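Local coordinates for inositol monophosphatase (Zymomonas mobilis, PDB 4N81), which probably acts as a magnesium-dependent phosphatase of the inositol monophosphatase superfamily, removing phosphate from small phosphorylated substrates such as inositol monophosphate, at residues 149-161 and 171-185. Residues are numbered along the deposited sequence; the frame is centred on the assembly and turned at random.
Sequences ALDHALLATTSPW and FDKIRLKCRDTLLGG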
ATOM      1  N   ALA A 149      20.550 -11.888  -7.912  1.00 15.29           N
ATOM      2  CA  ALA A 149      20.280 -11.680  -9.349  1.00 15.44           C
ATOM      3  C   ALA A 149      18.883 -11.085  -9.476  1.00 16.42           C
ATOM      4  O   ALA A 149      18.054 -11.277  -8.583  1.00 12.35           O
ATOM      5  CB  ALA A 149      20.313 -13.031 -10.116  1.00 17.86           C
ATOM      6  N   LEU A 150      18.568 -10.494 -10.634  1.00 14.95           N
ATOM      7  CA  LEU A 150      17.227  -9.930 -10.842  1.00 13.58           C
ATOM      8  C   LEU A 150      16.117 -10.925 -10.714  1.00 16.11           C
ATOM      9  O   LEU A 150      15.061 -10.596 -10.201  1.00 14.08           O
ATOM     10  CB  LEU A 150      17.117  -9.351 -12.248  1.00 14.65           C
ATOM     11  CG  LEU A 150      18.009  -8.158 -12.508  1.00 16.72           C
ATOM     12  CD1 LEU A 150      17.704  -7.629 -13.971  1.00 12.29           C
ATOM     13  CD2 LEU A 150      17.716  -7.063 -11.465  1.00 15.72           C
ATOM     14  N   ASP A 151      16.370 -12.175 -11.095  1.00 13.37           N
ATOM     15  CA  ASP A 151      15.273 -13.138 -11.055  1.00 17.82           C
ATOM     16  C   ASP A 151      14.911 -13.549  -9.620  1.00 19.00           C
ATOM     17  O   ASP A 151      13.978 -14.324  -9.410  1.00 18.73           O
ATOM     18  CB  ASP A 151      15.482 -14.333 -12.000  1.00 24.69           C
ATOM     19  CG  ASP A 151      16.709 -15.175 -11.656  1.00 31.41           C
ATOM     20  OD1 ASP A 151      17.358 -14.974 -10.610  1.00 28.09           O
ATOM     21  OD2 ASP A 151      17.031 -16.068 -12.465  1.00 38.92           O
ATOM     22  N   HIS A 152      15.682 -13.075  -8.636  1.00 12.94           N
ATOM     23  CA  HIS A 152      15.309 -13.200  -7.218  1.00 14.53           C
ATOM     24  C   HIS A 152      14.831 -11.917  -6.579  1.00 16.48           C
ATOM     25  O   HIS A 152      14.412 -11.892  -5.387  1.00 15.67           O
ATOM     26  CB  HIS A 152      16.471 -13.769  -6.383  1.00 19.38           C
ATOM     27  CG  HIS A 152      16.772 -15.204  -6.680  1.00 21.37           C
ATOM     28  ND1 HIS A 152      16.046 -16.245  -6.150  1.00 23.14           N
ATOM     29  CD2 HIS A 152      17.705 -15.761  -7.481  1.00 22.06           C
ATOM     30  CE1 HIS A 152      16.515 -17.386  -6.626  1.00 24.34           C
ATOM     31  NE2 HIS A 152      17.543 -17.120  -7.416  1.00 22.13           N
ATOM     32  N   ALA A 153      14.888 -10.829  -7.340  1.00 14.50           N
ATOM     33  CA  ALA A 153      14.648  -9.511  -6.758  1.00 13.83           C
ATOM     34  C   ALA A 153      13.149  -9.114  -6.720  1.00 10.26           C
ATOM     35  O   ALA A 153      12.393  -9.400  -7.650  1.00 14.69           O
ATOM     36  CB  ALA A 153      15.437  -8.446  -7.525  1.00 15.21           C
ATOM     37  N   LEU A 154      12.767  -8.431  -5.643  1.00 12.25           N
ATOM     38  CA  LEU A 154      11.473  -7.761  -5.580  1.00 11.97           C
ATOM     39  C   LEU A 154      11.652  -6.299  -5.966  1.00  9.98           C
ATOM     40  O   LEU A 154      12.468  -5.610  -5.382  1.00 10.64           O
ATOM     41  CB  LEU A 154      10.933  -7.822  -4.160  1.00 15.53           C
ATOM     42  CG  LEU A 154       9.600  -7.164  -3.880  1.00 19.16           C
ATOM     43  CD1 LEU A 154       8.585  -7.658  -4.869  1.00 21.95           C
ATOM     44  CD2 LEU A 154       9.161  -7.667  -2.480  1.00 33.34           C
ATOM     45  N   LEU A 155      10.888  -5.865  -6.981  1.00 11.39           N
ATOM     46  CA  LEU A 155      10.993  -4.532  -7.564  1.00  8.75           C
ATOM     47  C   LEU A 155       9.725  -3.784  -7.118  1.00  9.24           C
ATOM     48  O   LEU A 155       8.676  -4.388  -7.044  1.00 10.72           O
ATOM     49  CB  LEU A 155      10.927  -4.656  -9.097  1.00 11.74           C
ATOM     50  CG  LEU A 155      10.799  -3.383  -9.976  1.00  9.14           C
ATOM     51  CD1 LEU A 155      12.031  -2.457  -9.798  1.00  8.92           C
ATOM     52  CD2 LEU A 155      10.657  -3.850 -11.466  1.00 11.25           C
ATOM     53  N   ALA A 156       9.808  -2.488  -6.878  1.00  8.19           N
ATOM     54  CA  ALA A 156       8.596  -1.733  -6.570  1.00  9.62           C
ATOM     55  C   ALA A 156       8.620  -0.473  -7.389  1.00 12.74           C
ATOM     56  O   ALA A 156       9.704   0.063  -7.737  1.00  9.41           O
ATOM     57  CB  ALA A 156       8.579  -1.326  -5.043  1.00 10.19           C
ATOM     58  N   THR A 157       7.426   0.031  -7.666  1.00  9.97           N
ATOM     59  CA  THR A 157       7.327   1.389  -8.248  1.00 10.40           C
ATOM     60  C   THR A 157       5.922   1.924  -7.915  1.00 10.82           C
ATOM     61  O   THR A 157       5.012   1.123  -7.650  1.00  9.77           O
ATOM     62  CB  THR A 157       7.495   1.417  -9.772  1.00 10.19           C
ATOM     63  OG1 THR A 157       7.775   2.785 -10.196  1.00 11.15           O
ATOM     64  CG2 THR A 157       6.214   0.892 -10.527  1.00 11.18           C
ATOM     65  N   THR A 158       5.757   3.242  -7.883  1.00  8.97           N
ATOM     66  CA  THR A 158       4.444   3.741  -7.445  1.00  8.45           C
ATOM     67  C   THR A 158       3.383   3.417  -8.499  1.00 11.21           C
ATOM     68  O   THR A 158       2.295   2.924  -8.159  1.00 11.60           O
ATOM     69  CB  THR A 158       4.486   5.272  -7.170  1.00 11.59           C
ATOM     70  OG1 THR A 158       5.360   5.491  -6.043  1.00 11.58           O
ATOM     71  CG2 THR A 158       3.071   5.768  -6.822  1.00 12.76           C
ATOM     72  N   SER A 159       3.710   3.679  -9.771  1.00 10.32           N
ATOM     73  CA  SER A 159       2.779   3.343 -10.868  1.00 11.21           C
ATOM     74  C   SER A 159       3.478   3.269 -12.225  1.00 11.01           C
ATOM     75  O   SER A 159       4.257   4.144 -12.541  1.00 15.66           O
ATOM     76  CB  SER A 159       1.635   4.402 -10.946  1.00 12.04           C
ATOM     77  OG  SER A 159       0.810   4.140 -12.105  1.00 14.93           O
ATOM     78  N   PRO A 160       3.159   2.263 -13.064  1.00 13.30           N
ATOM     79  CA  PRO A 160       3.664   2.259 -14.444  1.00 17.43           C
ATOM     80  C   PRO A 160       3.235   3.486 -15.219  1.00 20.46           C
ATOM     81  O   PRO A 160       3.955   3.964 -16.108  1.00 25.70           O
ATOM     82  CB  PRO A 160       3.112   0.962 -15.033  1.00 21.19           C
ATOM     83  CG  PRO A 160       1.978   0.636 -14.242  1.00 17.68           C
ATOM     84  CD  PRO A 160       2.279   1.110 -12.829  1.00 14.22           C
ATOM     85  N   TRP A 161       2.078   4.030 -14.868  1.00 15.54           N
ATOM     86  CA  TRP A 161       1.574   5.178 -15.609  1.00 19.07           C
ATOM     87  C   TRP A 161       2.153   6.520 -15.160  1.00 19.51           C
ATOM     88  O   TRP A 161       1.795   7.565 -15.719  1.00 23.67           O
ATOM     89  CB  TRP A 161       0.021   5.168 -15.636  1.00 22.45           C
ATOM     90  CG  TRP A 161      -0.461   3.819 -16.091  1.00 22.97           C
ATOM     91  CD1 TRP A 161      -0.277   3.265 -17.314  1.00 27.92           C
ATOM     92  CD2 TRP A 161      -1.163   2.838 -15.308  1.00 21.71           C
ATOM     93  NE1 TRP A 161      -0.838   2.004 -17.352  1.00 28.08           N
ATOM     94  CE2 TRP A 161      -1.403   1.735 -16.135  1.00 25.67           C
ATOM     95  CE3 TRP A 161      -1.651   2.815 -14.003  1.00 25.32           C
ATOM     96  CZ2 TRP A 161      -2.091   0.595 -15.689  1.00 26.12           C
ATOM     97  CZ3 TRP A 161      -2.336   1.672 -13.571  1.00 25.69           C
ATOM     98  CH2 TRP A 161      -2.533   0.599 -14.403  1.00 21.98           C
ATOM     99  N   PHE A 171      10.692   0.511 -17.863  1.00 14.95           N
ATOM    100  CA  PHE A 171      10.225  -0.108 -16.633  1.00 14.48           C
ATOM    101  C   PHE A 171       9.698  -1.507 -16.915  1.00 18.31           C
ATOM    102  O   PHE A 171       9.955  -2.465 -16.167  1.00 15.50           O
ATOM    103  CB  PHE A 171       9.138   0.702 -15.925  1.00 14.49           C
ATOM    104  CG  PHE A 171       8.717   0.048 -14.625  1.00 14.72           C
ATOM    105  CD1 PHE A 171       9.562   0.123 -13.530  1.00 14.76           C
ATOM    106  CD2 PHE A 171       7.543  -0.724 -14.542  1.00 15.46           C
ATOM    107  CE1 PHE A 171       9.236  -0.530 -12.343  1.00 15.30           C
ATOM    108  CE2 PHE A 171       7.212  -1.379 -13.350  1.00 14.49           C
ATOM    109  CZ  PHE A 171       8.079  -1.298 -12.268  1.00 15.74           C
ATOM    110  N   ASP A 172       8.938  -1.651 -18.008  1.00 17.17           N
ATOM    111  CA  ASP A 172       8.390  -2.955 -18.278  1.00 15.02           C
ATOM    112  C   ASP A 172       9.483  -3.998 -18.533  1.00 17.95           C
ATOM    113  O   ASP A 172       9.375  -5.204 -18.131  1.00 16.78           O
ATOM    114  CB  ASP A 172       7.501  -2.865 -19.518  1.00 17.43           C
ATOM    115  CG  ASP A 172       6.586  -4.054 -19.612  1.00 27.68           C
ATOM    116  OD1 ASP A 172       5.782  -4.192 -18.671  1.00 26.07           O
ATOM    117  OD2 ASP A 172       6.732  -4.878 -20.554  1.00 28.06           O
ATOM    118  N   LYS A 173      10.562  -3.532 -19.175  1.00 15.67           N
ATOM    119  CA  LYS A 173      11.623  -4.457 -19.469  1.00 14.36           C
ATOM    120  C   LYS A 173      12.298  -4.946 -18.189  1.00 16.91           C
ATOM    121  O   LYS A 173      12.631  -6.159 -18.070  1.00 16.65           O
ATOM    122  CB  LYS A 173      12.661  -3.825 -20.409  1.00 14.86           C
ATOM    123  CG  LYS A 173      12.118  -3.679 -21.871  1.00 16.01           C
ATOM    124  CD  LYS A 173      13.119  -3.056 -22.815  1.00 17.61           C
ATOM    125  CE  LYS A 173      12.559  -3.086 -24.290  1.00 21.35           C
ATOM    126  NZ  LYS A 173      13.576  -2.386 -25.175  1.00 24.55           N
ATOM    127  N   ILE A 174      12.561  -4.034 -17.255  1.00 13.53           N
ATOM    128  CA  ILE A 174      13.111  -4.583 -15.984  1.00 12.08           C
ATOM    129  C   ILE A 174      12.116  -5.391 -15.136  1.00 12.96           C
ATOM    130  O   ILE A 174      12.481  -6.441 -14.555  1.00 14.37           O
ATOM    131  CB  ILE A 174      13.859  -3.541 -15.133  1.00 13.73           C
ATOM    132  CG1 ILE A 174      14.443  -4.217 -13.858  1.00 14.72           C
ATOM    133  CG2 ILE A 174      12.964  -2.340 -14.779  1.00 10.97           C
ATOM    134  CD1 ILE A 174      15.391  -3.265 -13.097  1.00 14.91           C
ATOM    135  N   ARG A 175      10.836  -5.009 -15.175  1.00 12.15           N
ATOM    136  CA  ARG A 175       9.828  -5.752 -14.421  1.00 13.23           C
ATOM    137  C   ARG A 175       9.804  -7.216 -14.878  1.00 12.68           C
ATOM    138  O   ARG A 175       9.719  -8.127 -14.041  1.00 12.44           O
ATOM    139  CB  ARG A 175       8.452  -5.174 -14.740  1.00 19.57           C
ATOM    140  CG  ARG A 175       7.289  -6.015 -14.258  1.00 23.85           C
ATOM    141  CD  ARG A 175       5.981  -5.347 -14.680  1.00 22.46           C
ATOM    142  NE  ARG A 175       5.675  -5.518 -16.107  1.00 20.05           N
ATOM    143  CZ  ARG A 175       5.129  -6.629 -16.613  1.00 24.48           C
ATOM    144  NH1 ARG A 175       4.880  -7.675 -15.841  1.00 22.77           N
ATOM    145  NH2 ARG A 175       4.851  -6.724 -17.906  1.00 25.62           N
ATOM    146  N   LEU A 176       9.930  -7.430 -16.180  1.00 13.31           N
ATOM    147  CA  LEU A 176       9.850  -8.785 -16.752  1.00 16.74           C
ATOM    148  C   LEU A 176      10.995  -9.688 -16.312  1.00 19.77           C
ATOM    149  O   LEU A 176      10.907 -10.912 -16.406  1.00 16.17           O
ATOM    150  CB  LEU A 176       9.812  -8.728 -18.281  1.00 20.91           C
ATOM    151  CG  LEU A 176       8.455  -8.254 -18.826  1.00 23.98           C
ATOM    152  CD1 LEU A 176       8.538  -8.027 -20.328  1.00 26.71           C
ATOM    153  CD2 LEU A 176       7.357  -9.268 -18.474  1.00 23.68           C
ATOM    154  N   LYS A 177      12.084  -9.084 -15.847  1.00 15.63           N
ATOM    155  CA  LYS A 177      13.270  -9.828 -15.419  1.00 13.76           C
ATOM    156  C   LYS A 177      13.343 -10.051 -13.907  1.00 16.53           C
ATOM    157  O   LYS A 177      14.211 -10.840 -13.426  1.00 20.03           O
ATOM    158  CB  LYS A 177      14.546  -9.089 -15.875  1.00 14.69           C
ATOM    159  CG  LYS A 177      14.751  -9.070 -17.362  1.00 20.68           C
ATOM    160  CD  LYS A 177      14.940 -10.465 -17.893  1.00 29.95           C
ATOM    161  CE  LYS A 177      15.315 -10.453 -19.403  1.00 51.53           C
ATOM    162  NZ  LYS A 177      16.157  -9.277 -19.774  1.00 49.96           N
ATOM    163  N   CYS A 178      12.456  -9.382 -13.150  1.00 14.17           N
ATOM    164  CA  CYS A 178      12.424  -9.527 -11.672  1.00 11.85           C
ATOM    165  C   CYS A 178      11.494 -10.625 -11.200  1.00 15.68           C
ATOM    166  O   CYS A 178      10.638 -11.085 -11.965  1.00 14.84           O
ATOM    167  CB  CYS A 178      12.068  -8.211 -10.972  1.00 10.99           C
ATOM    168  SG  CYS A 178      13.426  -6.957 -11.283  1.00 13.63           S
ATOM    169  N   ARG A 179      11.691 -11.080  -9.963  1.00 14.10           N
ATOM    170  CA  ARG A 179      10.874 -12.158  -9.403  1.00 15.02           C
ATOM    171  C   ARG A 179       9.430 -11.670  -9.139  1.00 14.16           C
ATOM    172  O   ARG A 179       8.470 -12.399  -9.330  1.00 17.47           O
ATOM    173  CB  ARG A 179      11.450 -12.567  -8.040  1.00 18.77           C
ATOM    174  CG  ARG A 179      10.700 -13.784  -7.390  1.00 40.92           C
ATOM    175  CD  ARG A 179      10.078 -13.429  -5.998  1.00 72.82           C
ATOM    176  NE  ARG A 179      10.818 -14.025  -4.873  1.00 71.09           N
ATOM    177  CZ  ARG A 179      10.302 -14.408  -3.696  1.00 66.42           C
ATOM    178  NH1 ARG A 179       9.017 -14.286  -3.420  1.00 64.00           N
ATOM    179  NH2 ARG A 179      11.096 -14.949  -2.785  1.00 67.01           N
ATOM    180  N   ASP A 180       9.295 -10.458  -8.635  1.00 12.03           N
ATOM    181  CA  ASP A 180       7.950  -9.907  -8.418  1.00 16.59           C
ATOM    182  C   ASP A 180       8.015  -8.417  -8.386  1.00 17.63           C
ATOM    183  O   ASP A 180       9.081  -7.877  -8.123  1.00 13.04           O
ATOM    184  CB  ASP A 180       7.348 -10.318  -7.081  1.00 17.76           C
ATOM    185  CG  ASP A 180       5.814 -10.030  -7.046  1.00 40.41           C
ATOM    186  OD1 ASP A 180       5.159 -10.101  -8.133  1.00 35.82           O
ATOM    187  OD2 ASP A 180       5.278  -9.687  -5.965  1.00 40.77           O
ATOM    188  N   THR A 181       6.886  -7.774  -8.682  1.00 10.46           N
ATOM    189  CA  THR A 181       6.839  -6.307  -8.654  1.00 11.29           C
ATOM    190  C   THR A 181       5.680  -5.869  -7.770  1.00 14.19           C
ATOM    191  O   THR A 181       4.556  -6.385  -7.948  1.00 17.03           O
ATOM    192  CB  THR A 181       6.633  -5.783 -10.115  1.00 16.16           C
ATOM    193  OG1 THR A 181       7.794  -6.143 -10.892  1.00 16.75           O
ATOM    194  CG2 THR A 181       6.512  -4.276 -10.129  1.00 13.36           C
ATOM    195  N   LEU A 182       5.913  -4.948  -6.834  1.00 11.42           N
ATOM    196  CA  LEU A 182       4.793  -4.474  -6.017  1.00 11.14           C
ATOM    197  C   LEU A 182       4.557  -3.042  -6.419  1.00 12.18           C
ATOM    198  O   LEU A 182       5.493  -2.342  -6.828  1.00 10.54           O
ATOM    199  CB  LEU A 182       5.138  -4.518  -4.535  1.00 12.87           C
ATOM    200  CG  LEU A 182       5.012  -5.935  -3.904  1.00 20.92           C
ATOM    201  CD1 LEU A 182       5.472  -5.882  -2.428  1.00 16.58           C
ATOM    202  CD2 LEU A 182       3.537  -6.479  -4.024  1.00 23.97           C
ATOM    203  N   LEU A 183       3.305  -2.613  -6.324  1.00 10.16           N
ATOM    204  CA  LEU A 183       2.933  -1.311  -6.868  1.00  8.72           C
ATOM    205  C   LEU A 183       2.350  -0.389  -5.809  1.00 10.78           C
ATOM    206  O   LEU A 183       1.813  -0.852  -4.802  1.00 11.94           O
ATOM    207  CB  LEU A 183       1.882  -1.535  -7.988  1.00  9.27           C
ATOM    208  CG  LEU A 183       2.446  -2.362  -9.172  1.00 16.66           C
ATOM    209  CD1 LEU A 183       1.289  -2.682 -10.126  1.00 17.78           C
ATOM    210  CD2 LEU A 183       3.580  -1.559  -9.888  1.00 14.98           C
ATOM    211  N   GLY A 184       2.459   0.907  -6.043  1.00 10.75           N
ATOM    212  CA  GLY A 184       1.983   1.945  -5.117  1.00  9.22           C
ATOM    213  C   GLY A 184       3.006   2.192  -4.024  1.00 12.89           C
ATOM    214  O   GLY A 184       3.826   1.317  -3.720  1.00 11.50           O
ATOM    215  N   GLY A 185       2.975   3.366  -3.412  1.00 11.76           N
ATOM    216  CA  GLY A 185       3.674   3.523  -2.133  1.00  8.60           C
ATOM    217  C   GLY A 185       4.600   4.728  -2.009  1.00  7.90           C
ATOM    218  O   GLY A 185       4.900   5.115  -0.873  1.00  9.34           O
TER
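Leu155 and Thr157 project from one face of their strand onto the ring of Phe171, which comes up from the opposite direction. Thr157 CG2 reaches Phe171 CZ at 3.4 Å, and Leu155 CD2 meets the same CZ at 3.7 Å; both methyls approach the ring obliquely. With Leu155 CG anti to the backbone N (chi1 171°), CD2 reaches the backbone of the helix, 3.6 Å from Arg175 CA, while Leu155 CB lies 4.0 Å from Cys178 SG. Beside Thr157 and pointing the same way, Leu183 brings CD2 to 3.7 Å from Thr157 CG2. On the other face, Leu154 CD1 rests 4.1 Å from Leu182 CG. Strand 154-157, helix 165-175 and strand 180-183 form a beta-alpha-beta unit whose strands pair in parallel, strand 180-183 lying at the edge of a five-stranded mixed sheet. Leu155 uses both backbone polar atoms in the pairing: its N donates to Asp180 O almost straight (172°), and its O accepts from Leu182 N at 2.8 Å. The Thr157 hydroxyl bonds Val202 O on strand 200-203, on the other side of strand 154-157. Leading away from the strand, the Arg175 side chain grips Asp172 OD1 side-on through NE and NH2, the NH2 bond being 2.8 Å; its guanidinium also makes a cation-pi contact with Trp161 of the second subunit. A leucine in place of Arg175 would probably leave the Asp172 carboxylate without this salt-bridge mate and that indole without its cation. Asp180 and Leu183 O also face the second subunit, bonding its Arg92 and Arg98 respectively.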